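Local atomic coordinates of extracellular solute-binding protein, family 5 (Chelativorans sp., PDB entry 6WM6), a protein that binds EDTA and other aminopolycarboxylates in the periplasm, as the solute-binding protein that probably serves an ABC transporter. Residues D98-A103 with Y115-D120; T130-I135 with L163-T168; G334-K339 with N419-L424; R346-M351 with Q529-L534; P489-I494 with S512-L517. One frame throughout, in Å; residues are numbered along the deposited sequence. Where two conformers were deposited one is given.

Interaction 1 (D98-A103 with Y115-D120); sequences DLLESA and YRIRED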
# COMPACT_ATOMS: atom_id res chain seq x y z
N ASP A 98 22.97 5.11 -4.84
CA ASP A 98 23.35 4.96 -6.25
C ASP A 98 23.00 6.22 -7.03
O ASP A 98 23.77 6.65 -7.90
CB ASP A 98 22.66 3.74 -6.85
CG ASP A 98 23.17 2.42 -6.26
OD1 ASP A 98 24.35 2.37 -5.88
OD2 ASP A 98 22.38 1.45 -6.26
N LEU A 99 21.87 6.83 -6.72
CA LEU A 99 21.41 8.05 -7.38
C LEU A 99 21.97 9.31 -6.74
O LEU A 99 22.36 10.24 -7.46
CB LEU A 99 19.89 8.12 -7.36
CG LEU A 99 19.27 9.38 -7.91
CD1 LEU A 99 19.52 9.50 -9.42
CD2 LEU A 99 17.77 9.36 -7.64
N LEU A 100 22.03 9.36 -5.42
CA LEU A 100 22.29 10.59 -4.69
C LEU A 100 23.57 10.51 -3.88
O LEU A 100 23.84 9.52 -3.18
CB LEU A 100 21.14 10.91 -3.72
CG LEU A 100 19.78 11.16 -4.35
CD1 LEU A 100 18.73 11.33 -3.26
CD2 LEU A 100 19.84 12.40 -5.23
N GLU A 101 24.35 11.59 -3.93
CA GLU A 101 25.39 11.79 -2.93
C GLU A 101 24.79 12.17 -1.58
O GLU A 101 25.22 11.68 -0.53
CB GLU A 101 26.35 12.89 -3.40
CG GLU A 101 27.47 13.19 -2.42
CD GLU A 101 28.23 14.46 -2.77
OE1 GLU A 101 28.11 14.93 -3.92
OE2 GLU A 101 28.92 15.00 -1.88
N SER A 102 23.77 13.03 -1.59
CA SER A 102 23.17 13.51 -0.36
C SER A 102 21.79 14.10 -0.64
O SER A 102 21.46 14.49 -1.76
CB SER A 102 24.06 14.56 0.30
OG SER A 102 24.29 15.67 -0.56
N ALA A 103 21.00 14.16 0.43
CA ALA A 103 19.72 14.84 0.45
C ALA A 103 19.61 15.40 1.86
O ALA A 103 19.76 14.65 2.84
CB ALA A 103 18.58 13.88 0.17
N TYR A 115 19.21 18.33 -2.89
CA TYR A 115 19.61 17.02 -3.39
C TYR A 115 20.89 17.20 -4.19
O TYR A 115 20.97 18.08 -5.06
CB TYR A 115 18.55 16.41 -4.30
CG TYR A 115 17.17 16.22 -3.69
CD1 TYR A 115 16.24 17.24 -3.75
CD2 TYR A 115 16.81 15.03 -3.07
CE1 TYR A 115 14.98 17.08 -3.20
CE2 TYR A 115 15.56 14.87 -2.51
CZ TYR A 115 14.64 15.89 -2.57
OH TYR A 115 13.39 15.77 -2.01
N ARG A 116 21.90 16.39 -3.92
CA ARG A 116 23.11 16.34 -4.73
C ARG A 116 23.12 14.98 -5.42
O ARG A 116 23.25 13.94 -4.76
CB ARG A 116 24.35 16.59 -3.89
CG ARG A 116 24.38 18.04 -3.38
CD ARG A 116 25.56 18.38 -2.47
NE ARG A 116 25.38 19.71 -1.88
CZ ARG A 116 25.74 20.85 -2.47
NH1 ARG A 116 26.33 20.84 -3.66
NH2 ARG A 116 25.52 22.01 -1.86
N ILE A 117 22.91 14.99 -6.74
CA ILE A 117 22.85 13.79 -7.56
C ILE A 117 24.26 13.35 -7.88
O ILE A 117 25.13 14.17 -8.21
CB ILE A 117 22.07 14.11 -8.85
CG1 ILE A 117 20.67 14.62 -8.52
CG2 ILE A 117 22.01 12.87 -9.75
CD1 ILE A 117 19.97 15.21 -9.75
N ARG A 118 24.52 12.03 -7.82
CA ARG A 118 25.84 11.54 -8.21
C ARG A 118 26.16 11.90 -9.65
O ARG A 118 25.31 11.79 -10.54
CB ARG A 118 25.92 10.02 -8.04
CG ARG A 118 26.02 9.59 -6.59
CD ARG A 118 26.30 8.10 -6.47
NE ARG A 118 27.54 7.69 -7.13
CZ ARG A 118 27.62 6.77 -8.10
NH1 ARG A 118 26.53 6.13 -8.54
NH2 ARG A 118 28.80 6.48 -8.62
N GLU A 119 27.41 12.28 -9.88
CA GLU A 119 27.83 12.63 -11.24
C GLU A 119 27.59 11.47 -12.20
O GLU A 119 27.13 11.69 -13.33
CB GLU A 119 29.30 13.06 -11.23
CG GLU A 119 29.49 14.44 -10.59
CD GLU A 119 30.92 14.92 -10.64
OE1 GLU A 119 31.23 15.91 -9.94
OE2 GLU A 119 31.73 14.32 -11.37
N ASP A 120 27.83 10.24 -11.76
CA ASP A 120 27.72 9.07 -12.62
C ASP A 120 26.29 8.56 -12.81
O ASP A 120 26.09 7.62 -13.59
CB ASP A 120 28.60 7.94 -12.11
CG ASP A 120 30.07 8.25 -12.21
OD1 ASP A 120 30.44 9.16 -12.97
OD2 ASP A 120 30.87 7.56 -11.52
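Arg116 and Arg118 give up the most surface here, and they do so in different ways. Arg116 works mainly through its backbone. Its O takes the amide N of Glu101 at 2.7 Å. That bond lies in the carbonyl plane, but its N-H...O angle is only 133°. The same oxygen also receives a weak bond from the N of Ser102. In return, Arg116 N donates to Ser102 O at 2.9 Å, nearly straight at 171°. The Arg116 side chain, extended from CG to NE, runs past the hydroxyl of Ser102, whose OG lies 3.5 Å from Arg116 CB.

Arg118 binds with both ends. Its N donates to Leu99 O at 2.8 Å, from above the carbonyl plane. The bend at chi3 (59°) turns the guanidinium back, so that NH1 meets Asp98 O at 2.9 Å. That second bond lies in the guanidinium plane and on a carbonyl lone pair; NH1 also donates to Tyr242 O.

Tyr115, next in buried area, lies alongside Leu100, pointing the same way, with Leu100 CD1 at the ring edge 4.2 Å from Tyr115 CD2. Ala103 CB lies 3.9 Å from Tyr115 CD2. Because Glu101 N and Ser102 N share the one acceptor Arg116 O, two successive residues face a single one and the register shifts by one: a classic beta bulge in the antiparallel hairpin of strands 100-108 and 111-117.

Interaction 2 (T130-I135 with L163-T168); sequences TGDDFI and LEQDET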
# COMPACT_ATOMS: atom_id res chain seq x y z
N THR A 130 19.44 14.49 -13.92
CA THR A 130 19.70 15.85 -13.48
C THR A 130 18.45 16.45 -12.85
O THR A 130 17.38 15.84 -12.79
CB THR A 130 20.13 16.79 -14.62
OG1 THR A 130 19.02 16.98 -15.53
CG2 THR A 130 21.35 16.26 -15.38
N GLY A 131 18.57 17.71 -12.43
CA GLY A 131 17.43 18.47 -11.99
C GLY A 131 16.30 18.57 -13.01
O GLY A 131 15.15 18.77 -12.61
N ASP A 132 16.60 18.41 -14.30
CA ASP A 132 15.52 18.39 -15.29
C ASP A 132 14.50 17.31 -14.94
O ASP A 132 13.29 17.48 -15.11
CB ASP A 132 16.05 18.08 -16.69
CG ASP A 132 16.80 19.22 -17.32
OD1 ASP A 132 16.78 20.36 -16.82
OD2 ASP A 132 17.42 18.96 -18.39
N ASP A 133 14.99 16.18 -14.44
CA ASP A 133 14.11 15.07 -14.11
C ASP A 133 13.32 15.35 -12.83
O ASP A 133 12.14 15.02 -12.75
CB ASP A 133 14.94 13.79 -14.00
CG ASP A 133 15.71 13.51 -15.29
OD1 ASP A 133 15.06 13.53 -16.37
OD2 ASP A 133 16.94 13.32 -15.24
N PHE A 134 13.96 15.97 -11.82
CA PHE A 134 13.22 16.38 -10.63
C PHE A 134 12.14 17.40 -11.01
O PHE A 134 11.01 17.30 -10.55
CB PHE A 134 14.17 16.98 -9.58
CG PHE A 134 14.93 15.95 -8.77
CD1 PHE A 134 15.93 15.18 -9.34
CD2 PHE A 134 14.65 15.79 -7.42
CE1 PHE A 134 16.62 14.25 -8.58
CE2 PHE A 134 15.34 14.85 -6.66
CZ PHE A 134 16.33 14.09 -7.25
N ILE A 135 12.49 18.39 -11.84
CA ILE A 135 11.55 19.45 -12.19
C ILE A 135 10.38 18.90 -12.98
O ILE A 135 9.22 19.26 -12.71
CB ILE A 135 12.30 20.58 -12.93
CG1 ILE A 135 13.19 21.31 -11.93
CG2 ILE A 135 11.32 21.54 -13.58
CD1 ILE A 135 14.22 22.22 -12.56
N LEU A 163 11.62 24.99 -7.41
CA LEU A 163 12.51 23.85 -7.57
C LEU A 163 13.53 24.24 -8.62
O LEU A 163 13.17 24.40 -9.80
CB LEU A 163 11.72 22.61 -7.97
CG LEU A 163 12.49 21.28 -7.95
CD1 LEU A 163 13.04 20.98 -6.59
CD2 LEU A 163 11.54 20.17 -8.40
N GLU A 164 14.77 24.42 -8.21
CA GLU A 164 15.80 24.98 -9.08
C GLU A 164 17.02 24.08 -9.08
O GLU A 164 17.21 23.25 -8.18
CB GLU A 164 16.20 26.40 -8.62
CG GLU A 164 15.00 27.36 -8.60
CD GLU A 164 15.36 28.78 -8.21
OE1 GLU A 164 16.40 29.00 -7.55
OE2 GLU A 164 14.59 29.70 -8.56
N GLN A 165 17.84 24.19 -10.11
CA GLN A 165 19.06 23.42 -10.24
C GLN A 165 20.22 24.33 -10.59
O GLN A 165 20.04 25.42 -11.15
CB GLN A 165 18.95 22.31 -11.28
CG GLN A 165 18.76 22.80 -12.70
CD GLN A 165 18.50 21.67 -13.68
OE1 GLN A 165 19.14 20.62 -13.64
NE2 GLN A 165 17.54 21.89 -14.58
N ASP A 166 21.42 23.89 -10.24
CA ASP A 166 22.64 24.62 -10.54
C ASP A 166 23.04 24.39 -12.00
O ASP A 166 22.39 23.66 -12.74
CB ASP A 166 23.77 24.18 -9.62
CG ASP A 166 24.30 22.81 -10.00
OD1 ASP A 166 23.47 21.91 -10.29
OD2 ASP A 166 25.54 22.63 -10.04
N GLU A 167 24.16 24.99 -12.41
CA GLU A 167 24.58 24.90 -13.80
C GLU A 167 25.00 23.49 -14.19
O GLU A 167 24.89 23.12 -15.37
CB GLU A 167 25.73 25.88 -14.07
CG GLU A 167 26.27 25.81 -15.50
CD GLU A 167 25.20 26.02 -16.55
OE1 GLU A 167 24.44 27.00 -16.44
OE2 GLU A 167 25.12 25.20 -17.49
N THR A 168 25.48 22.69 -13.24
CA THR A 168 25.88 21.33 -13.59
C THR A 168 24.68 20.40 -13.74
O THR A 168 24.83 19.31 -14.30
CB THR A 168 26.82 20.72 -12.53
OG1 THR A 168 26.08 20.39 -11.35
CG2 THR A 168 27.96 21.67 -12.20
O HOH W 1 20.29 20.09 -16.06
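An N-terminal capping box opens helix 131-141, whose residues 131-135 run nearly antiparallel to 163-165 of the edge strand. Thr130 N donates to Asp133 OD2 at 3.1 Å, and Thr130 OG1 accepts from Asp132 N. Gln165 reaches across to this first turn: its CG sits in the crowded position between backbone N and carbonyl carbon (chi1 65°), and the chain then extends so that the amide crosses Asp132 obliquely. The two flat groups are almost perpendicular, 83° apart, and NE2 meets OD1 from above the carboxylate plane, although Asp132 OD1 lies close to the amide plane of Gln165. A water donates to Gln165 OE1 at 2.7 Å. An alanine in place of Gln165 would remove both the amide bond and the water's acceptor and would probably loosen the hold of the strand on the helix start. Farther along, Ile135 and Leu163 lie alongside, head to tail, CG1 of Ile135 being 4.0 Å from CG of Leu163, while Leu163 CD2 touches Phe134 O. The side-chain bond itself, Gln165 NE2 to Asp132 OD1, measures 2.8 Å with an angle of 162°.

Interaction 3 (G334-K339 with N419-L424); sequences GDLKAK and NDMARL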
# COMPACT_ATOMS: atom_id res chain seq x y z
N GLY A 334 -11.67 -10.90 19.12
CA GLY A 334 -10.86 -12.05 19.52
C GLY A 334 -11.27 -13.29 18.75
O GLY A 334 -10.42 -14.03 18.24
N ASP A 335 -12.57 -13.53 18.65
CA ASP A 335 -13.05 -14.68 17.89
C ASP A 335 -12.77 -14.52 16.41
O ASP A 335 -12.40 -15.48 15.72
CB ASP A 335 -14.55 -14.86 18.12
CG ASP A 335 -15.09 -16.11 17.45
OD1 ASP A 335 -14.74 -17.22 17.91
OD2 ASP A 335 -15.84 -16.00 16.44
N LEU A 336 -12.93 -13.31 15.88
CA LEU A 336 -12.66 -13.06 14.48
C LEU A 336 -11.23 -13.48 14.13
O LEU A 336 -10.98 -14.17 13.14
CB LEU A 336 -12.86 -11.57 14.21
CG LEU A 336 -13.25 -11.07 12.85
CD1 LEU A 336 -14.46 -11.77 12.29
CD2 LEU A 336 -13.53 -9.58 12.98
N LYS A 337 -10.27 -13.05 14.95
CA LYS A 337 -8.88 -13.39 14.70
C LYS A 337 -8.59 -14.85 15.02
O LYS A 337 -7.80 -15.49 14.32
CB LYS A 337 -7.99 -12.44 15.52
CG LYS A 337 -6.53 -12.46 15.11
CD LYS A 337 -5.70 -11.38 15.82
CE LYS A 337 -5.44 -11.69 17.27
NZ LYS A 337 -4.45 -12.79 17.44
N ALA A 338 -9.23 -15.40 16.06
CA ALA A 338 -9.04 -16.80 16.42
C ALA A 338 -9.48 -17.74 15.32
O ALA A 338 -8.88 -18.82 15.13
CB ALA A 338 -9.82 -17.13 17.70
N LYS A 339 -10.51 -17.37 14.56
CA LYS A 339 -11.03 -18.24 13.52
C LYS A 339 -10.34 -18.08 12.18
O LYS A 339 -10.35 -19.02 11.37
CB LYS A 339 -12.53 -17.97 13.32
CG LYS A 339 -13.41 -18.25 14.53
CD LYS A 339 -13.82 -19.70 14.57
CE LYS A 339 -14.88 -19.94 15.65
NZ LYS A 339 -14.35 -19.75 17.02
N ASN A 419 -14.22 -13.04 3.25
CA ASN A 419 -15.46 -13.80 3.15
C ASN A 419 -15.80 -14.46 4.48
O ASN A 419 -16.94 -14.39 4.96
CB ASN A 419 -15.33 -14.86 2.05
CG ASN A 419 -16.67 -15.41 1.60
OD1 ASN A 419 -17.60 -15.55 2.40
ND2 ASN A 419 -16.79 -15.71 0.32
N ASP A 420 -14.81 -15.08 5.12
CA ASP A 420 -15.04 -15.74 6.40
C ASP A 420 -15.43 -14.72 7.47
O ASP A 420 -16.31 -14.98 8.29
CB ASP A 420 -13.79 -16.51 6.83
CG ASP A 420 -13.45 -17.65 5.89
OD1 ASP A 420 -14.35 -18.14 5.18
OD2 ASP A 420 -12.27 -18.07 5.86
N MET A 421 -14.78 -13.56 7.47
CA MET A 421 -15.11 -12.57 8.49
C MET A 421 -16.51 -12.00 8.29
O MET A 421 -17.18 -11.69 9.27
CB MET A 421 -14.01 -11.49 8.56
CG MET A 421 -12.73 -12.04 9.23
SD MET A 421 -11.48 -10.80 9.68
CE MET A 421 -11.48 -9.96 8.08
N ALA A 422 -16.96 -11.86 7.04
CA ALA A 422 -18.30 -11.35 6.81
C ALA A 422 -19.34 -12.29 7.42
O ALA A 422 -20.34 -11.85 8.00
CB ALA A 422 -18.55 -11.19 5.31
N ARG A 423 -19.12 -13.61 7.29
CA ARG A 423 -20.05 -14.56 7.88
C ARG A 423 -19.99 -14.51 9.40
O ARG A 423 -21.01 -14.60 10.08
CB ARG A 423 -19.74 -15.97 7.38
CG ARG A 423 -20.03 -16.16 5.89
CD ARG A 423 -19.82 -17.61 5.49
NE ARG A 423 -20.12 -17.83 4.07
CZ ARG A 423 -21.33 -18.06 3.58
NH1 ARG A 423 -21.49 -18.25 2.28
NH2 ARG A 423 -22.39 -18.09 4.38
N LEU A 424 -18.78 -14.40 9.96
CA LEU A 424 -18.66 -14.30 11.41
C LEU A 424 -19.34 -13.05 11.95
O LEU A 424 -20.04 -13.10 12.98
CB LEU A 424 -17.18 -14.30 11.80
CG LEU A 424 -16.51 -15.66 11.58
CD1 LEU A 424 -14.99 -15.54 11.67
CD2 LEU A 424 -17.04 -16.64 12.62
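Asp335 OD1 is held by one short bond, accepting from Lys339 NZ at 2.7 Å on its syn lone pair. It stands at the border of an antiparallel helix pair, 333-340 with 416-429, whose short segments cross at 143° with axes 10.3 Å apart. The lysine bond is a salt bridge within helix 333-340, one turn apart; bends at chi2 and chi4 fold the Lys339 chain back to reach it. The other oxygen of the carboxylate, OD2, has its own partner, the hydroxyl of Tyr428. With CG anti to the backbone N (chi1 -176°), Asp335 also brings OD2 to within 4.1 Å of Leu424 CD2. A paired charge thus borders an otherwise apolar contact.

No hydrogen bond passes between the segments. Leu336 carries the contact, its CG anti to the backbone N, and meets Met421 at about a right angle and Leu424 obliquely. Beneath the pair, Ile527 of strand 524-537 touches both Leu336 and Met421, so the helices pack together against the sheet. Lys339 CB meets Leu424 CD1 at 3.8 Å. Leu336 CD1 touches both partners, 3.7 Å from Leu424 CB and 3.5 Å from Met421 CG.

Interaction 4 (R346-M351 with Q529-L534); sequences RNWPHM and QLPTAL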
# COMPACT_ATOMS: atom_id res chain seq x y z
N ARG A 346 1.15 -17.20 14.18
CA ARG A 346 1.43 -17.11 15.60
C ARG A 346 1.56 -15.66 16.04
O ARG A 346 2.12 -14.82 15.32
CB ARG A 346 2.73 -17.84 15.95
N ASN A 347 1.00 -15.34 17.21
CA ASN A 347 1.13 -14.02 17.82
C ASN A 347 0.79 -12.92 16.82
O ASN A 347 1.50 -11.92 16.67
CB ASN A 347 2.54 -13.83 18.40
CG ASN A 347 2.85 -14.83 19.52
OD1 ASN A 347 3.92 -15.43 19.53
ND2 ASN A 347 1.91 -15.01 20.42
N TRP A 348 -0.33 -13.11 16.14
CA TRP A 348 -0.74 -12.15 15.12
C TRP A 348 -1.44 -10.98 15.80
O TRP A 348 -2.39 -11.19 16.56
CB TRP A 348 -1.68 -12.79 14.11
CG TRP A 348 -1.66 -12.06 12.79
CD1 TRP A 348 -2.63 -11.23 12.27
CD2 TRP A 348 -0.60 -12.09 11.83
NE1 TRP A 348 -2.21 -10.76 11.05
CE2 TRP A 348 -0.98 -11.27 10.75
CE3 TRP A 348 0.65 -12.74 11.77
CZ2 TRP A 348 -0.17 -11.09 9.63
CZ3 TRP A 348 1.45 -12.56 10.67
CH2 TRP A 348 1.03 -11.75 9.60
N PRO A 349 -1.02 -9.74 15.57
CA PRO A 349 -1.55 -8.64 16.37
C PRO A 349 -2.92 -8.15 15.91
O PRO A 349 -3.17 -8.02 14.70
CB PRO A 349 -0.49 -7.53 16.18
CG PRO A 349 0.11 -7.81 14.86
CD PRO A 349 0.10 -9.32 14.69
N HIS A 350 -3.77 -7.87 16.87
CA HIS A 350 -4.93 -7.02 16.61
C HIS A 350 -4.46 -5.63 16.17
O HIS A 350 -3.39 -5.16 16.56
CB HIS A 350 -5.73 -6.82 17.89
CG HIS A 350 -6.49 -8.02 18.35
ND1 HIS A 350 -7.58 -8.51 17.68
CD2 HIS A 350 -6.32 -8.80 19.45
CE1 HIS A 350 -8.06 -9.57 18.33
NE2 HIS A 350 -7.30 -9.77 19.40
N MET A 351 -5.27 -4.96 15.36
CA MET A 351 -5.05 -3.56 15.04
C MET A 351 -6.24 -2.77 15.57
O MET A 351 -7.37 -2.93 15.08
CB MET A 351 -4.86 -3.34 13.56
CG MET A 351 -4.53 -1.88 13.25
SD MET A 351 -3.95 -1.76 11.55
CE MET A 351 -4.12 0.02 11.29
N GLN A 529 -3.74 -6.84 10.31
CA GLN A 529 -2.93 -6.77 9.10
C GLN A 529 -3.01 -8.06 8.29
O GLN A 529 -2.99 -9.17 8.82
CB GLN A 529 -1.48 -6.52 9.49
CG GLN A 529 -1.18 -5.10 9.98
CD GLN A 529 0.09 -5.07 10.77
OE1 GLN A 529 0.10 -5.36 11.96
NE2 GLN A 529 1.17 -4.68 10.11
N LEU A 530 -3.04 -7.91 6.96
CA LEU A 530 -2.95 -9.06 6.09
C LEU A 530 -1.57 -9.69 6.19
O LEU A 530 -0.57 -8.99 6.34
CB LEU A 530 -3.19 -8.66 4.63
CG LEU A 530 -4.63 -8.42 4.20
CD1 LEU A 530 -5.27 -7.23 4.85
CD2 LEU A 530 -4.67 -8.26 2.67
N PRO A 531 -1.47 -11.00 6.06
CA PRO A 531 -0.14 -11.62 5.92
C PRO A 531 0.36 -11.51 4.50
O PRO A 531 -0.38 -11.70 3.54
CB PRO A 531 -0.40 -13.08 6.29
CG PRO A 531 -1.83 -13.31 5.87
CD PRO A 531 -2.56 -12.00 6.13
N THR A 532 1.62 -11.21 4.35
CA THR A 532 2.27 -11.38 3.07
C THR A 532 2.64 -12.85 2.86
O THR A 532 2.67 -13.66 3.80
CB THR A 532 3.55 -10.56 2.98
OG1 THR A 532 4.50 -11.14 3.90
CG2 THR A 532 3.35 -9.10 3.32
N ALA A 533 2.95 -13.20 1.62
CA ALA A 533 3.48 -14.54 1.34
C ALA A 533 4.39 -14.45 0.13
O ALA A 533 3.91 -14.33 -1.01
CB ALA A 533 2.35 -15.53 1.11
N LEU A 534 5.68 -14.54 0.35
CA LEU A 534 6.69 -14.62 -0.71
C LEU A 534 7.15 -16.06 -0.76
O LEU A 534 7.73 -16.56 0.20
CB LEU A 534 7.85 -13.69 -0.39
CG LEU A 534 8.96 -13.59 -1.43
CD1 LEU A 534 8.48 -12.96 -2.72
CD2 LEU A 534 10.13 -12.81 -0.82
O HOH W 2 -2.48 -6.18 12.79
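The Trp348 indole has Pro349 CD against one face, 3.7 Å above the plane and displaced from the ring centre, while strand 524-537 meets its edge. At that edge lie the carbonyl oxygens of Gln529 and Leu530. The hydrogen bond from Trp348 NE1 to Gln529 O is 2.8 Å long, with an angle of 151°. Its acceptor is only 1° out of the ring plane, so the bond helps fix the rotation of the indole. The first torsion, CG anti to the backbone N (chi1 -156°), sends the ring across to the strand. The Trp348 side chain crosses Pro531 at about a right angle, CH2 lying 3.8 Å from Pro531 CB. The ring of Tyr528 also meets the indole, roughly perpendicular to it.

A water forms the second link. It donates to Pro349 O at 2.7 Å. A second donation goes to Gln529 OE1 at 2.8 Å. It also accepts from Gln529 N, and the three bonds join the backbone of one segment to both backbone and side chain of the other. The other half of the Gln529 amide is held as well, since NE2 donates to Ser303 O. Beyond the water, Met351 makes a backbone hydrogen bond with Ile527. A loop whose Trp348 and Met351 are buried is thus joined to a strand of the mixed sheet by an indole-to-carbonyl bond and a water bridge, within a periplasmic binding protein fold.

Interaction 5 (P489-I494 with S512-L517); sequences PKIEEI and SEADEL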
# COMPACT_ATOMS: atom_id res chain seq x y z
N PRO A 489 -14.13 19.07 10.87
CA PRO A 489 -13.03 20.03 10.68
C PRO A 489 -11.92 19.88 11.71
O PRO A 489 -10.77 20.21 11.40
CB PRO A 489 -13.72 21.39 10.76
CG PRO A 489 -15.14 21.10 10.37
CD PRO A 489 -15.44 19.74 10.94
N LYS A 490 -12.22 19.43 12.93
CA LYS A 490 -11.17 19.25 13.93
C LYS A 490 -10.21 18.12 13.55
O LYS A 490 -8.99 18.27 13.70
CB LYS A 490 -11.81 18.99 15.30
CG LYS A 490 -10.84 18.84 16.46
CD LYS A 490 -9.93 20.06 16.60
CE LYS A 490 -9.10 19.97 17.88
NZ LYS A 490 -8.19 21.14 18.06
N ILE A 491 -10.74 17.01 13.04
CA ILE A 491 -9.88 15.94 12.53
C ILE A 491 -8.98 16.48 11.43
O ILE A 491 -7.77 16.19 11.40
CB ILE A 491 -10.72 14.76 12.05
CG1 ILE A 491 -11.33 14.04 13.26
CG2 ILE A 491 -9.86 13.80 11.19
CD1 ILE A 491 -12.24 12.89 12.89
N GLU A 492 -9.55 17.28 10.52
CA GLU A 492 -8.76 17.79 9.40
C GLU A 492 -7.66 18.73 9.89
O GLU A 492 -6.53 18.69 9.41
CB GLU A 492 -9.68 18.48 8.39
CG GLU A 492 -10.77 17.55 7.91
CD GLU A 492 -11.55 18.10 6.74
OE1 GLU A 492 -11.13 19.10 6.14
OE2 GLU A 492 -12.60 17.50 6.42
N GLU A 493 -7.98 19.58 10.86
CA GLU A 493 -7.00 20.50 11.42
C GLU A 493 -5.86 19.72 12.07
O GLU A 493 -4.68 20.06 11.90
CB GLU A 493 -7.68 21.42 12.42
CG GLU A 493 -6.74 22.32 13.23
CD GLU A 493 -7.48 23.11 14.30
OE1 GLU A 493 -8.65 22.76 14.60
OE2 GLU A 493 -6.90 24.08 14.83
N ILE A 494 -6.19 18.68 12.84
CA ILE A 494 -5.17 17.88 13.49
C ILE A 494 -4.27 17.20 12.47
O ILE A 494 -3.04 17.19 12.63
CB ILE A 494 -5.83 16.84 14.42
CG1 ILE A 494 -6.52 17.51 15.61
CG2 ILE A 494 -4.78 15.84 14.92
CD1 ILE A 494 -7.57 16.63 16.25
N SER A 512 -2.45 11.36 17.10
CA SER A 512 -3.18 10.51 18.03
C SER A 512 -4.56 11.09 18.37
O SER A 512 -5.52 10.34 18.53
CB SER A 512 -2.37 10.28 19.31
OG SER A 512 -1.23 9.49 19.04
N GLU A 513 -4.66 12.42 18.51
CA GLU A 513 -5.95 13.03 18.82
C GLU A 513 -6.96 12.79 17.72
O GLU A 513 -8.16 12.57 18.00
CB GLU A 513 -5.76 14.53 19.09
CG GLU A 513 -7.02 15.18 19.61
CD GLU A 513 -6.92 16.69 19.80
OE1 GLU A 513 -5.85 17.29 19.51
OE2 GLU A 513 -7.93 17.30 20.23
N ALA A 514 -6.52 12.82 16.47
CA ALA A 514 -7.43 12.54 15.36
C ALA A 514 -7.86 11.08 15.36
O ALA A 514 -9.01 10.78 15.05
CB ALA A 514 -6.78 12.89 14.03
N ASP A 515 -6.97 10.17 15.71
CA ASP A 515 -7.33 8.76 15.82
C ASP A 515 -8.41 8.57 16.87
O ASP A 515 -9.37 7.81 16.66
CB ASP A 515 -6.07 7.94 16.15
CG ASP A 515 -6.17 6.47 15.82
OD1 ASP A 515 -7.01 6.03 15.00
OD2 ASP A 515 -5.36 5.71 16.39
N GLU A 516 -8.30 9.26 18.01
CA GLU A 516 -9.33 9.17 19.05
C GLU A 516 -10.67 9.64 18.51
O GLU A 516 -11.70 8.97 18.68
CB GLU A 516 -8.92 10.02 20.27
CG GLU A 516 -7.59 9.63 20.93
CD GLU A 516 -7.65 8.46 21.87
OE1 GLU A 516 -8.74 7.98 22.20
OE2 GLU A 516 -6.55 8.01 22.33
N LEU A 517 -10.70 10.81 17.86
CA LEU A 517 -11.95 11.35 17.33
C LEU A 517 -12.52 10.46 16.23
O LEU A 517 -13.73 10.28 16.13
CB LEU A 517 -11.73 12.76 16.82
CG LEU A 517 -11.37 13.81 17.87
CD1 LEU A 517 -10.99 15.13 17.21
CD2 LEU A 517 -12.51 14.02 18.86
O HOH W 3 -5.66 19.94 19.45
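Helices 489-499 and 504-521 form an antiparallel helical hairpin, their short segments crossing at -156° with axes 8.9 Å apart. The small side chain of Ala514 allows the close approach: its CA lies 5.1 Å from that of Ile491. The two branches of Ile494 divide the work. CG2 takes the shallow spot over the alanine, 3.7 Å from Ala514 CB. CD1 touches the Glu513 chain, 3.6 Å from Glu513 CD, and also meets Leu517 CD1. An alanine in place of Ile494 would lose both branches and would probably leave Ala514, Glu513 and Leu517 less tightly packed. Leu517 in turn fits beside the first turn of the facing helix: Ile491 lies alongside it, head to tail, with CG1 to Leu517 CB at 3.8 Å, and Lys490 CG meets Leu517 CD1. At the outer border one water bridges the opposite charges. It accepts from Lys490 NZ at 3.1 Å and donates to Glu513 OE1 at 2.7 Å.

Overall arrangement
From the N terminus, interaction 1 closes a short hairpin, and interaction 2 follows in series, laying helix 131-141 over the same sheet, against its edge strand 160-165. The two touch: Ile117 CD1 lies 3.7 Å from Phe134 CE1. After a long gap, interactions 3 and 4 cross, since 346-351 lies between the segments of interaction 3 while 529-534 comes after both; Lys337 NZ probably bonds Trp348 O where they meet. Interaction 4 lies on strand 524-537, and the helices of interaction 3 touch Ile527 of that strand. Interaction 5 is nested inside the long loop closed by interaction 4, its nearest atoms about 8 Å away. Interactions 1 and 3 lie on opposite sides of the chain's centre, their centres about 49 Å apart.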